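Local atomic coordinates of 33 kDa chaperonin (Thermotoga maritima, PDB entry 1VQ0), a protein that probably acts as a redox-regulated chaperone, protecting thermally unfolding and oxidatively damaged proteins from irreversible aggregation. Residues 72-77 and 125-130; 83-88 and 97-102; 118-123 and 141-146. All coordinates share one frame; numbering follows the deposited sequence.

Overall arrangement
Neighbouring strands of one mixed sheet can be traced through all three contacts of this example. Contact 1 pairs strands 71-78 and 123-130; contact 2 pairs 84-90 with 94-99 and is nested, along the chain, inside the loop that contact 1 closes. Strands 71-78 and 84-90 lie side by side, and the centres of the two contacts are about 11 Å apart, joined by a salt bridge between D75 and R84. Contact 3, centred about 14 Å from each of the others, links the end of helix 116-120 to the turn after 137-142, an outermost strand of this chain's sheet. Its segments alternate with those of contact 1, and together the two tie strand 123-130 to both of its sheet neighbours, 71-78 and 137-142.

Contact 1: residues 72-77 and 125-130. With EDO (1,2-ethanediol), chain F.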
ATOM      1  N   TRP A  72      -3.825  -5.339  12.902  1.00 33.08           N
ATOM      2  CA  TRP A  72      -4.021  -5.705  11.517  1.00 30.48           C
ATOM      3  C   TRP A  72      -5.339  -5.130  11.098  1.00 30.47           C
ATOM      4  O   TRP A  72      -6.332  -5.447  11.707  1.00 31.90           O
ATOM      5  CB  TRP A  72      -4.044  -7.191  11.455  1.00 29.43           C
ATOM      6  CG  TRP A  72      -4.017  -7.810  10.146  1.00 31.29           C
ATOM      7  CD1 TRP A  72      -2.912  -8.320   9.516  1.00 30.65           C
ATOM      8  CD2 TRP A  72      -5.129  -8.020   9.263  1.00 30.16           C
ATOM      9  NE1 TRP A  72      -3.275  -8.847   8.294  1.00 28.88           N
ATOM     10  CE2 TRP A  72      -4.634  -8.666   8.118  1.00 34.37           C
ATOM     11  CE3 TRP A  72      -6.518  -7.784   9.352  1.00 33.48           C
ATOM     12  CZ2 TRP A  72      -5.473  -9.082   7.077  1.00 34.88           C
ATOM     13  CZ3 TRP A  72      -7.319  -8.149   8.320  1.00 33.12           C
ATOM     14  CH2 TRP A  72      -6.807  -8.829   7.209  1.00 34.15           C
ATOM     15  N   THR A  73      -5.360  -4.265  10.067  1.00 30.10           N
ATOM     16  CA  THR A  73      -6.587  -3.582   9.641  1.00 30.23           C
ATOM     17  C   THR A  73      -6.921  -3.875   8.170  1.00 32.19           C
ATOM     18  O   THR A  73      -6.110  -3.616   7.248  1.00 31.29           O
ATOM     19  CB  THR A  73      -6.456  -2.077   9.799  1.00 31.06           C
ATOM     20  OG1 THR A  73      -6.072  -1.732  11.136  1.00 30.12           O
ATOM     21  CG2 THR A  73      -7.781  -1.344   9.538  1.00 30.39           C
ATOM     22  N   LEU A  74      -8.148  -4.351   7.949  1.00 32.89           N
ATOM     23  CA  LEU A  74      -8.739  -4.473   6.596  1.00 32.51           C
ATOM     24  C   LEU A  74      -9.565  -3.242   6.309  1.00 33.36           C
ATOM     25  O   LEU A  74     -10.494  -2.955   7.001  1.00 32.34           O
ATOM     26  CB  LEU A  74      -9.651  -5.656   6.553  1.00 33.08           C
ATOM     27  CG  LEU A  74     -10.545  -5.991   5.399  1.00 34.40           C
ATOM     28  CD1 LEU A  74      -9.519  -6.239   4.260  1.00 35.84           C
ATOM     29  CD2 LEU A  74     -11.276  -7.253   5.770  1.00 36.19           C
ATOM     30  N   ASP A  75      -9.182  -2.534   5.263  1.00 32.92           N
ATOM     31  CA  ASP A  75      -9.833  -1.329   4.810  1.00 31.93           C
ATOM     32  C   ASP A  75     -10.249  -1.502   3.309  1.00 31.06           C
ATOM     33  O   ASP A  75      -9.431  -1.474   2.403  1.00 29.91           O
ATOM     34  CB  ASP A  75      -8.856  -0.164   4.970  1.00 30.66           C
ATOM     35  CG  ASP A  75      -9.401   1.110   4.466  1.00 36.10           C
ATOM     36  OD1 ASP A  75     -10.610   1.203   4.316  1.00 34.36           O
ATOM     37  OD2 ASP A  75      -8.696   2.092   4.194  1.00 40.11           O
ATOM     38  N   ILE A  76     -11.515  -1.798   3.116  1.00 30.50           N
ATOM     39  CA  ILE A  76     -12.150  -1.886   1.822  1.00 31.48           C
ATOM     40  C   ILE A  76     -12.891  -0.553   1.498  1.00 31.81           C
ATOM     41  O   ILE A  76     -13.696  -0.062   2.237  1.00 29.01           O
ATOM     42  CB  ILE A  76     -13.078  -3.055   1.775  1.00 30.85           C
ATOM     43  CG1 ILE A  76     -12.270  -4.360   1.919  1.00 34.13           C
ATOM     44  CG2 ILE A  76     -13.853  -3.060   0.461  1.00 28.59           C
ATOM     45  CD1 ILE A  76     -13.135  -5.514   2.208  1.00 34.64           C
ATOM     46  N   GLU A  77     -12.504   0.038   0.394  1.00 31.42           N
ATOM     47  CA  GLU A  77     -13.094   1.295  -0.012  1.00 32.45           C
ATOM     48  C   GLU A  77     -13.623   1.199  -1.461  1.00 30.99           C
ATOM     49  O   GLU A  77     -12.939   0.719  -2.359  1.00 31.02           O
ATOM     50  CB  GLU A  77     -12.058   2.389   0.134  1.00 32.77           C
ATOM     51  CG  GLU A  77     -12.675   3.779  -0.039  1.00 38.43           C
ATOM     52  CD  GLU A  77     -11.677   4.885   0.295  1.00 44.57           C
ATOM     53  OE1 GLU A  77     -10.488   4.612   0.493  1.00 49.11           O
ATOM     54  OE2 GLU A  77     -12.092   6.028   0.371  1.00 49.52           O
ATOM     55  N   LEU A 125      -9.005  -3.062  -1.870  1.00 32.50           N
ATOM     56  CA  LEU A 125      -8.796  -3.596  -0.551  1.00 33.10           C
ATOM     57  C   LEU A 125      -7.370  -3.290  -0.079  1.00 32.64           C
ATOM     58  O   LEU A 125      -6.435  -3.502  -0.797  1.00 32.15           O
ATOM     59  CB  LEU A 125      -9.076  -5.086  -0.566  1.00 33.88           C
ATOM     60  CG  LEU A 125      -8.841  -5.913   0.704  1.00 34.71           C
ATOM     61  CD1 LEU A 125      -9.578  -7.261   0.570  1.00 38.32           C
ATOM     62  CD2 LEU A 125      -7.409  -6.175   0.898  1.00 32.92           C
ATOM     63  N   ARG A 126      -7.284  -2.740   1.127  1.00 34.50           N
ATOM     64  CA  ARG A 126      -6.069  -2.403   1.857  1.00 34.57           C
ATOM     65  C   ARG A 126      -5.928  -3.241   3.111  1.00 33.67           C
ATOM     66  O   ARG A 126      -6.900  -3.475   3.787  1.00 33.08           O
ATOM     67  CB  ARG A 126      -6.064  -0.917   2.290  1.00 33.05           C
ATOM     68  CG  ARG A 126      -5.725  -0.041   1.208  1.00 41.05           C
ATOM     69  CD  ARG A 126      -5.553   1.430   1.513  1.00 46.07           C
ATOM     70  NE  ARG A 126      -6.825   1.992   1.814  1.00 49.50           N
ATOM     71  CZ  ARG A 126      -7.628   2.623   0.990  1.00 44.32           C
ATOM     72  NH1 ARG A 126      -7.314   2.847  -0.248  1.00 41.56           N
ATOM     73  NH2 ARG A 126      -8.769   3.076   1.461  1.00 37.82           N
ATOM     74  N   VAL A 127      -4.701  -3.675   3.379  1.00 32.35           N
ATOM     75  CA  VAL A 127      -4.303  -4.280   4.652  1.00 32.40           C
ATOM     76  C   VAL A 127      -3.153  -3.481   5.251  1.00 32.29           C
ATOM     77  O   VAL A 127      -2.088  -3.312   4.626  1.00 31.74           O
ATOM     78  CB  VAL A 127      -4.013  -5.759   4.528  1.00 31.51           C
ATOM     79  CG1 VAL A 127      -3.455  -6.358   5.855  1.00 31.01           C
ATOM     80  CG2 VAL A 127      -5.298  -6.464   4.075  1.00 33.07           C
ATOM     81  N   VAL A 128      -3.421  -2.962   6.447  1.00 32.96           N
ATOM     82  CA  VAL A 128      -2.458  -2.197   7.275  1.00 32.73           C
ATOM     83  C   VAL A 128      -1.933  -3.099   8.377  1.00 32.78           C
ATOM     84  O   VAL A 128      -2.701  -3.685   9.129  1.00 31.89           O
ATOM     85  CB  VAL A 128      -3.117  -0.976   7.892  1.00 30.96           C
ATOM     86  CG1 VAL A 128      -2.153  -0.102   8.586  1.00 31.74           C
ATOM     87  CG2 VAL A 128      -3.820  -0.189   6.778  1.00 31.89           C
ATOM     88  N   ARG A 129      -0.618  -3.249   8.417  1.00 33.04           N
ATOM     89  CA  ARG A 129       0.039  -4.039   9.434  1.00 33.24           C
ATOM     90  C   ARG A 129       0.848  -3.109  10.333  1.00 33.67           C
ATOM     91  O   ARG A 129       1.864  -2.560   9.964  1.00 30.82           O
ATOM     92  CB  ARG A 129       0.922  -5.055   8.796  1.00 32.70           C
ATOM     93  CG  ARG A 129       0.150  -6.224   8.226  1.00 34.26           C
ATOM     94  CD  ARG A 129       0.469  -7.456   9.085  1.00 44.31           C
ATOM     95  NE  ARG A 129       1.404  -8.289   8.445  1.00 39.62           N
ATOM     96  CZ  ARG A 129       2.126  -9.260   8.979  1.00 38.97           C
ATOM     97  NH1 ARG A 129       2.199  -9.607  10.245  1.00 35.22           N
ATOM     98  NH2 ARG A 129       2.884  -9.888   8.165  1.00 38.31           N
ATOM     99  N   ASP A 130       0.339  -2.921  11.517  1.00 35.09           N
ATOM    100  CA  ASP A 130       0.925  -1.987  12.464  1.00 38.36           C
ATOM    101  C   ASP A 130       1.689  -2.818  13.553  1.00 38.46           C
ATOM    102  O   ASP A 130       1.102  -3.388  14.463  1.00 38.03           O
ATOM    103  CB  ASP A 130      -0.229  -1.157  13.029  1.00 40.18           C
ATOM    104  CG  ASP A 130       0.211  -0.188  14.033  1.00 44.65           C
ATOM    105  OD1 ASP A 130       1.450  -0.068  14.236  1.00 49.52           O
ATOM    106  OD2 ASP A 130      -0.618   0.450  14.697  1.00 50.08           O
TER
HETATM  107  C1  EDO F 303      -1.223 -11.285   8.354  1.00 34.69           C
HETATM  108  O1  EDO F 303      -1.214 -10.625   7.105  1.00 35.39           O
HETATM  109  C2  EDO F 303      -0.142 -12.338   8.603  1.00 36.52           C
HETATM  110  O2  EDO F 303      -0.059 -13.379   7.605  1.00 37.35           O
HETATM  111  O   HOH W   1      -3.506  -1.598  11.717  1.00 22.93           O
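W72 and V127 meet on the densely packed face of this strand pair, where CG1 of V127 comes in obliquely against the indole, 3.4 Å from CE2 of W72. Farther along, CD1 of L74 reaches CG of L125 (3.6 Å), and CG1 of I76 touches the same leucine. Helices 46-62 and 149-160 cover this side. Strands 72-77 and 125-130 run antiparallel, at 159°, within the central sheet of the Hsp33 fold; T73 and V128 form one hydrogen-bonded pair, D75 and R126 the next. The opposite face is more polar and partly open, though D75 is buried. There NE and NH2 of R126 both donate to OD2 of D75, arriving from one side of the carboxylate, well above its plane; the NH2 bond is 2.9 Å. A bend at chi3 (-70°) turns NE of R126 toward D75. NH2 also forms a salt bridge to OE1 of E77, on the anti side of that carboxylate. R84 gives OD2 of D75 a further salt bridge, which would probably offset its charge. Back on the packed face, NE1 of W72 donates to O1 of an ethanediol (3.0 Å), probably from the crystallisation liquor; its C2 lies over the guanidinium of R129, itself paired with E70.

Contact 2: residues 83-88 and 97-102; sequences RRVVAQ and GYVANP
Each backbone N of V86 and Y98 donates to the other's carbonyl O, making these two the hydrogen-bonded pair at the middle of the hairpin; V86 N to Y98 O and Y98 N to V86 O are both 3.0 Å. A third bond, from A100 N to R84 O (2.9 Å), extends the pairing just past the strand end. The side chains of V86 and Y98 lie alongside each other: with CG of Y98 between its own backbone N and carbonyl carbon (chi1 67°), one face of the ring lies over CB of V86, toward the ring's rim, in a CH-pi contact 4.0 Å from CB to the ring centroid. The phenol OH of Y98 is hydrogen-bonded to K276, and W277 meets the ring edge-to-face, both close to the zinc-binding cysteines. An alanine at Y98 would probably strip the phenol from over V86, leaving W277 without its edge-to-face partner and K276 without its hydroxyl. At the loop end, CB of A100 lies over one face of the R83 guanidinium, 3.8 Å from NH2 of R83. N101 ND2 is satisfied by the carbonyl of P81, and the guanidinium of R84 leads away to D75. G97 is held from both ends, its N by Y241 and its O by H42. Strand 84-90 lies between 94-99 and 71-78, with V85 and A87 packed on helix 46-62 and V86 touching W277.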
ATOM      1  N   ARG A  83     -19.715   2.604   0.943  1.00 34.14           N
ATOM      2  CA  ARG A  83     -18.558   3.491   0.766  1.00 35.23           C
ATOM      3  C   ARG A  83     -17.247   2.957   1.308  1.00 36.71           C
ATOM      4  O   ARG A  83     -16.224   2.940   0.611  1.00 36.48           O
ATOM      5  CB  ARG A  83     -18.827   4.897   1.300  1.00 35.74           C
ATOM      6  CG  ARG A  83     -20.079   5.559   0.751  1.00 40.88           C
ATOM      7  CD  ARG A  83     -20.129   7.130   0.812  1.00 51.70           C
ATOM      8  NE  ARG A  83     -19.734   7.759   2.088  1.00 58.40           N
ATOM      9  CZ  ARG A  83     -20.508   7.895   3.181  1.00 62.66           C
ATOM     10  NH1 ARG A  83     -21.758   7.404   3.239  1.00 62.84           N
ATOM     11  NH2 ARG A  83     -19.992   8.502   4.254  1.00 62.35           N
ATOM     12  N   ARG A  84     -17.277   2.535   2.567  1.00 36.72           N
ATOM     13  CA  ARG A  84     -16.091   2.073   3.264  1.00 37.09           C
ATOM     14  C   ARG A  84     -16.417   1.061   4.362  1.00 35.59           C
ATOM     15  O   ARG A  84     -17.402   1.211   5.074  1.00 33.65           O
ATOM     16  CB  ARG A  84     -15.329   3.246   3.921  1.00 37.03           C
ATOM     17  CG  ARG A  84     -13.828   2.948   3.973  1.00 41.60           C
ATOM     18  CD  ARG A  84     -13.028   4.128   4.262  1.00 43.16           C
ATOM     19  NE  ARG A  84     -11.578   3.922   4.179  1.00 44.08           N
ATOM     20  CZ  ARG A  84     -10.697   4.935   4.274  1.00 43.63           C
ATOM     21  NH1 ARG A  84     -11.109   6.176   4.450  1.00 46.79           N
ATOM     22  NH2 ARG A  84      -9.412   4.743   4.203  1.00 41.94           N
ATOM     23  N   VAL A  85     -15.573   0.030   4.434  1.00 34.54           N
ATOM     24  CA  VAL A  85     -15.656  -1.031   5.415  1.00 34.17           C
ATOM     25  C   VAL A  85     -14.276  -1.265   6.009  1.00 35.19           C
ATOM     26  O   VAL A  85     -13.327  -1.598   5.277  1.00 33.75           O
ATOM     27  CB  VAL A  85     -16.128  -2.350   4.772  1.00 33.99           C
ATOM     28  CG1 VAL A  85     -16.401  -3.369   5.819  1.00 35.21           C
ATOM     29  CG2 VAL A  85     -17.345  -2.135   3.950  1.00 37.01           C
ATOM     30  N   VAL A  86     -14.183  -1.127   7.339  1.00 34.29           N
ATOM     31  CA  VAL A  86     -12.916  -1.181   8.064  1.00 33.83           C
ATOM     32  C   VAL A  86     -13.022  -2.178   9.243  1.00 34.00           C
ATOM     33  O   VAL A  86     -13.929  -2.097  10.082  1.00 33.56           O
ATOM     34  CB  VAL A  86     -12.526   0.229   8.619  1.00 33.67           C
ATOM     35  CG1 VAL A  86     -11.216   0.187   9.339  1.00 32.93           C
ATOM     36  CG2 VAL A  86     -12.400   1.217   7.525  1.00 33.76           C
ATOM     37  N   ALA A  87     -12.146  -3.162   9.266  1.00 32.84           N
ATOM     38  CA  ALA A  87     -12.123  -4.091  10.369  1.00 31.59           C
ATOM     39  C   ALA A  87     -10.732  -4.295  10.847  1.00 32.54           C
ATOM     40  O   ALA A  87      -9.863  -4.630  10.047  1.00 34.38           O
ATOM     41  CB  ALA A  87     -12.775  -5.396  10.000  1.00 29.72           C
ATOM     42  N   GLN A  88     -10.524  -4.061  12.153  1.00 33.43           N
ATOM     43  CA  GLN A  88      -9.224  -4.257  12.787  1.00 32.98           C
ATOM     44  C   GLN A  88      -9.250  -5.418  13.783  1.00 33.03           C
ATOM     45  O   GLN A  88     -10.187  -5.546  14.529  1.00 33.91           O
ATOM     46  CB  GLN A  88      -8.848  -3.011  13.493  1.00 31.25           C
ATOM     47  CG  GLN A  88      -7.461  -3.019  14.089  1.00 30.98           C
ATOM     48  CD  GLN A  88      -7.102  -1.668  14.593  1.00 32.04           C
ATOM     49  OE1 GLN A  88      -7.331  -1.356  15.759  1.00 37.18           O
ATOM     50  NE2 GLN A  88      -6.511  -0.858  13.741  1.00 31.28           N
ATOM     51  N   GLY A  97     -14.386  -2.396  14.441  1.00 29.02           N
ATOM     52  CA  GLY A  97     -14.756  -2.133  13.056  1.00 30.32           C
ATOM     53  C   GLY A  97     -15.897  -1.153  12.885  1.00 30.03           C
ATOM     54  O   GLY A  97     -16.562  -0.807  13.852  1.00 32.06           O
ATOM     55  N   TYR A  98     -16.094  -0.686  11.660  1.00 31.15           N
ATOM     56  CA  TYR A  98     -17.123   0.311  11.328  1.00 31.35           C
ATOM     57  C   TYR A  98     -17.314   0.376   9.795  1.00 32.34           C
ATOM     58  O   TYR A  98     -16.462  -0.105   9.022  1.00 32.28           O
ATOM     59  CB  TYR A  98     -16.762   1.685  11.885  1.00 31.54           C
ATOM     60  CG  TYR A  98     -15.521   2.368  11.266  1.00 32.50           C
ATOM     61  CD1 TYR A  98     -14.265   2.183  11.798  1.00 31.05           C
ATOM     62  CD2 TYR A  98     -15.644   3.255  10.175  1.00 35.82           C
ATOM     63  CE1 TYR A  98     -13.121   2.808  11.232  1.00 33.50           C
ATOM     64  CE2 TYR A  98     -14.514   3.888   9.596  1.00 34.89           C
ATOM     65  CZ  TYR A  98     -13.250   3.637  10.136  1.00 33.62           C
ATOM     66  OH  TYR A  98     -12.124   4.275   9.638  1.00 35.85           O
ATOM     67  N   VAL A  99     -18.442   0.954   9.379  1.00 30.96           N
ATOM     68  CA  VAL A  99     -18.717   1.198   7.971  1.00 30.52           C
ATOM     69  C   VAL A  99     -19.050   2.652   7.843  1.00 31.75           C
ATOM     70  O   VAL A  99     -19.480   3.272   8.816  1.00 31.89           O
ATOM     71  CB  VAL A  99     -19.864   0.379   7.396  1.00 30.30           C
ATOM     72  CG1 VAL A  99     -19.587  -1.080   7.479  1.00 29.01           C
ATOM     73  CG2 VAL A  99     -21.201   0.689   8.087  1.00 26.18           C
ATOM     74  N   ALA A 100     -18.850   3.211   6.646  1.00 32.24           N
ATOM     75  CA  ALA A 100     -19.120   4.636   6.444  1.00 33.07           C
ATOM     76  C   ALA A 100     -20.622   4.930   6.492  1.00 33.37           C
ATOM     77  O   ALA A 100     -21.023   5.971   7.029  1.00 33.61           O
ATOM     78  CB  ALA A 100     -18.502   5.127   5.142  1.00 34.59           C
ATOM     79  N   ASN A 101     -21.436   3.967   6.028  1.00 32.51           N
ATOM     80  CA  ASN A 101     -22.876   4.103   5.959  1.00 32.84           C
ATOM     81  C   ASN A 101     -23.609   2.974   6.663  1.00 31.89           C
ATOM     82  O   ASN A 101     -24.022   2.026   6.030  1.00 29.93           O
ATOM     83  CB  ASN A 101     -23.361   4.260   4.495  1.00 34.36           C
ATOM     84  CG  ASN A 101     -24.925   4.406   4.378  1.00 39.42           C
ATOM     85  OD1 ASN A 101     -25.622   4.671   5.371  1.00 43.89           O
ATOM     86  ND2 ASN A 101     -25.456   4.221   3.160  1.00 42.69           N
ATOM     87  N   PRO A 102     -23.763   3.095   7.985  1.00 31.74           N
ATOM     88  CA  PRO A 102     -24.379   2.053   8.797  1.00 32.36           C
ATOM     89  C   PRO A 102     -25.840   1.717   8.472  1.00 31.44           C
ATOM     90  O   PRO A 102     -26.305   0.664   8.866  1.00 31.61           O
ATOM     91  CB  PRO A 102     -24.291   2.607  10.258  1.00 32.98           C
ATOM     92  CG  PRO A 102     -23.878   4.005  10.194  1.00 32.07           C
ATOM     93  CD  PRO A 102     -23.338   4.254   8.793  1.00 31.79           C
TER

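Contact 3: residues 118-123 and 141-146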
ATOM      1  N   GLY A 118     -22.698  -5.331  -4.198  1.00 30.58           N
ATOM      2  CA  GLY A 118     -23.386  -4.096  -4.580  1.00 30.31           C
ATOM      3  C   GLY A 118     -23.161  -3.014  -3.531  1.00 31.01           C
ATOM      4  O   GLY A 118     -22.965  -1.852  -3.838  1.00 32.84           O
ATOM      5  N   ALA A 119     -23.182  -3.390  -2.252  1.00 31.57           N
ATOM      6  CA  ALA A 119     -22.986  -2.364  -1.217  1.00 31.10           C
ATOM      7  C   ALA A 119     -21.609  -1.720  -1.367  1.00 30.94           C
ATOM      8  O   ALA A 119     -21.442  -0.539  -1.169  1.00 28.64           O
ATOM      9  CB  ALA A 119     -23.124  -2.961   0.146  1.00 32.30           C
ATOM     10  N   ILE A 120     -20.592  -2.539  -1.681  1.00 31.45           N
ATOM     11  CA  ILE A 120     -19.206  -2.042  -1.781  1.00 29.64           C
ATOM     12  C   ILE A 120     -18.916  -1.372  -3.124  1.00 30.26           C
ATOM     13  O   ILE A 120     -18.214  -0.347  -3.209  1.00 30.08           O
ATOM     14  CB  ILE A 120     -18.229  -3.200  -1.501  1.00 28.81           C
ATOM     15  CG1 ILE A 120     -18.324  -3.599  -0.022  1.00 30.32           C
ATOM     16  CG2 ILE A 120     -16.771  -2.834  -1.965  1.00 26.99           C
ATOM     17  CD1 ILE A 120     -17.630  -4.905   0.291  1.00 32.77           C
ATOM     18  N   GLY A 121     -19.429  -1.961  -4.179  1.00 31.45           N
ATOM     19  CA  GLY A 121     -19.169  -1.446  -5.517  1.00 32.14           C
ATOM     20  C   GLY A 121     -17.732  -1.668  -5.964  1.00 32.11           C
ATOM     21  O   GLY A 121     -17.036  -2.569  -5.465  1.00 34.79           O
ATOM     22  N   GLN A 122     -17.315  -0.830  -6.882  1.00 32.40           N
ATOM     23  CA  GLN A 122     -16.004  -0.840  -7.512  1.00 33.57           C
ATOM     24  C   GLN A 122     -15.036  -0.191  -6.565  1.00 32.24           C
ATOM     25  O   GLN A 122     -15.285   0.915  -6.096  1.00 32.30           O
ATOM     26  CB  GLN A 122     -15.988   0.021  -8.785  1.00 33.72           C
ATOM     27  CG  GLN A 122     -16.833  -0.452  -9.934  1.00 41.15           C
ATOM     28  CD  GLN A 122     -16.721  -1.910 -10.114  1.00 47.20           C
ATOM     29  OE1 GLN A 122     -15.671  -2.402 -10.545  1.00 53.58           O
ATOM     30  NE2 GLN A 122     -17.768  -2.633  -9.718  1.00 50.57           N
ATOM     31  N   GLY A 123     -13.911  -0.835  -6.340  1.00 29.79           N
ATOM     32  CA  GLY A 123     -12.933  -0.307  -5.435  1.00 32.08           C
ATOM     33  C   GLY A 123     -11.778  -1.224  -5.102  1.00 32.17           C
ATOM     34  O   GLY A 123     -11.387  -2.066  -5.901  1.00 31.70           O
ATOM     35  N   VAL A 141      -4.694  -3.720  -3.059  1.00 31.55           N
ATOM     36  CA  VAL A 141      -4.982  -4.513  -4.244  1.00 31.20           C
ATOM     37  C   VAL A 141      -6.387  -4.154  -4.757  1.00 29.95           C
ATOM     38  O   VAL A 141      -7.232  -3.768  -3.967  1.00 28.51           O
ATOM     39  CB  VAL A 141      -4.822  -6.046  -3.971  1.00 32.11           C
ATOM     40  CG1 VAL A 141      -3.406  -6.397  -3.571  1.00 30.75           C
ATOM     41  CG2 VAL A 141      -5.845  -6.565  -2.976  1.00 27.63           C
ATOM     42  N   PRO A 142      -6.646  -4.328  -6.049  1.00 28.56           N
ATOM     43  CA  PRO A 142      -7.962  -4.138  -6.551  1.00 29.37           C
ATOM     44  C   PRO A 142      -8.880  -5.242  -6.051  1.00 29.97           C
ATOM     45  O   PRO A 142      -8.397  -6.323  -5.740  1.00 29.33           O
ATOM     46  CB  PRO A 142      -7.805  -4.138  -8.075  1.00 30.69           C
ATOM     47  CG  PRO A 142      -6.429  -4.765  -8.337  1.00 28.47           C
ATOM     48  CD  PRO A 142      -5.713  -4.787  -7.062  1.00 28.23           C
ATOM     49  N   LEU A 143     -10.175  -4.924  -5.898  1.00 30.82           N
ATOM     50  CA  LEU A 143     -11.133  -5.940  -5.445  1.00 31.62           C
ATOM     51  C   LEU A 143     -11.277  -6.931  -6.579  1.00 31.99           C
ATOM     52  O   LEU A 143     -11.137  -6.584  -7.722  1.00 30.91           O
ATOM     53  CB  LEU A 143     -12.475  -5.330  -5.085  1.00 31.11           C
ATOM     54  CG  LEU A 143     -12.553  -4.503  -3.844  1.00 29.78           C
ATOM     55  CD1 LEU A 143     -13.962  -3.733  -3.839  1.00 30.25           C
ATOM     56  CD2 LEU A 143     -12.377  -5.366  -2.560  1.00 27.16           C
ATOM     57  N   VAL A 144     -11.481  -8.175  -6.216  1.00 36.29           N
ATOM     58  CA  VAL A 144     -11.742  -9.244  -7.115  1.00 38.30           C
ATOM     59  C   VAL A 144     -13.249  -9.436  -7.377  1.00 38.75           C
ATOM     60  O   VAL A 144     -13.638  -9.736  -8.489  1.00 41.32           O
ATOM     61  CB  VAL A 144     -11.241 -10.589  -6.473  1.00 39.46           C
ATOM     62  CG1 VAL A 144     -11.932 -11.817  -7.162  1.00 42.51           C
ATOM     63  CG2 VAL A 144      -9.761 -10.676  -6.603  1.00 41.87           C
ATOM     64  N   SER A 145     -14.058  -9.424  -6.323  1.00 38.86           N
ATOM     65  CA  SER A 145     -15.522  -9.666  -6.417  1.00 38.91           C
ATOM     66  C   SER A 145     -16.330  -8.801  -5.474  1.00 38.75           C
ATOM     67  O   SER A 145     -17.501  -8.603  -5.722  1.00 41.64           O
ATOM     68  CB  SER A 145     -15.879 -11.105  -6.067  1.00 39.28           C
ATOM     69  OG  SER A 145     -15.649 -11.426  -4.711  1.00 37.16           O
ATOM     70  N   GLY A 146     -15.749  -8.313  -4.394  1.00 36.07           N
ATOM     71  CA  GLY A 146     -16.527  -7.465  -3.450  1.00 36.08           C
ATOM     72  C   GLY A 146     -17.384  -8.223  -2.443  1.00 35.59           C
ATOM     73  O   GLY A 146     -18.153  -7.600  -1.746  1.00 36.20           O
TER
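A single backbone hydrogen bond, from L143 N to G123 O (3.1 Å, 162° at the hydrogen), joins residues 118-123 and 141-146. Around that bond the leucine wraps back over its acceptor: CG of L143 is 3.4 Å from O of G123, and CD1 of L143 is 3.6 Å from C of G123. The same CD1 meets CG2 of I120 at 3.5 Å, a tight carbon contact between two branches that approach at a slant. With CG1 of I120 anti to its carbonyl carbon (chi1 -69°) and the chain extended beyond it, CD1 of I120 reaches O of G146 at 3.4 Å. The two side chains thus bridge the helix end and the turn. I76 of strand 71-78 touches both I120 and L143, continuing the apolar layer into the sheet. Two glycines shape the path: G121, with positive phi, takes the chain out of the helix, and G146 adopts angles at which a CB would collide with the carbonyl O of S145. The turn is gripped by OD1 of D151, which accepts from the backbone N of V144, S145 and G146. Nearby, V141 and P142 pack on F137 and T135 of the second subunit. The arrangement is a helix-to-strand connection packed against the strand-to-helix turn that leads from 137-142, an outermost strand of this chain's sheet, into helix 149-160.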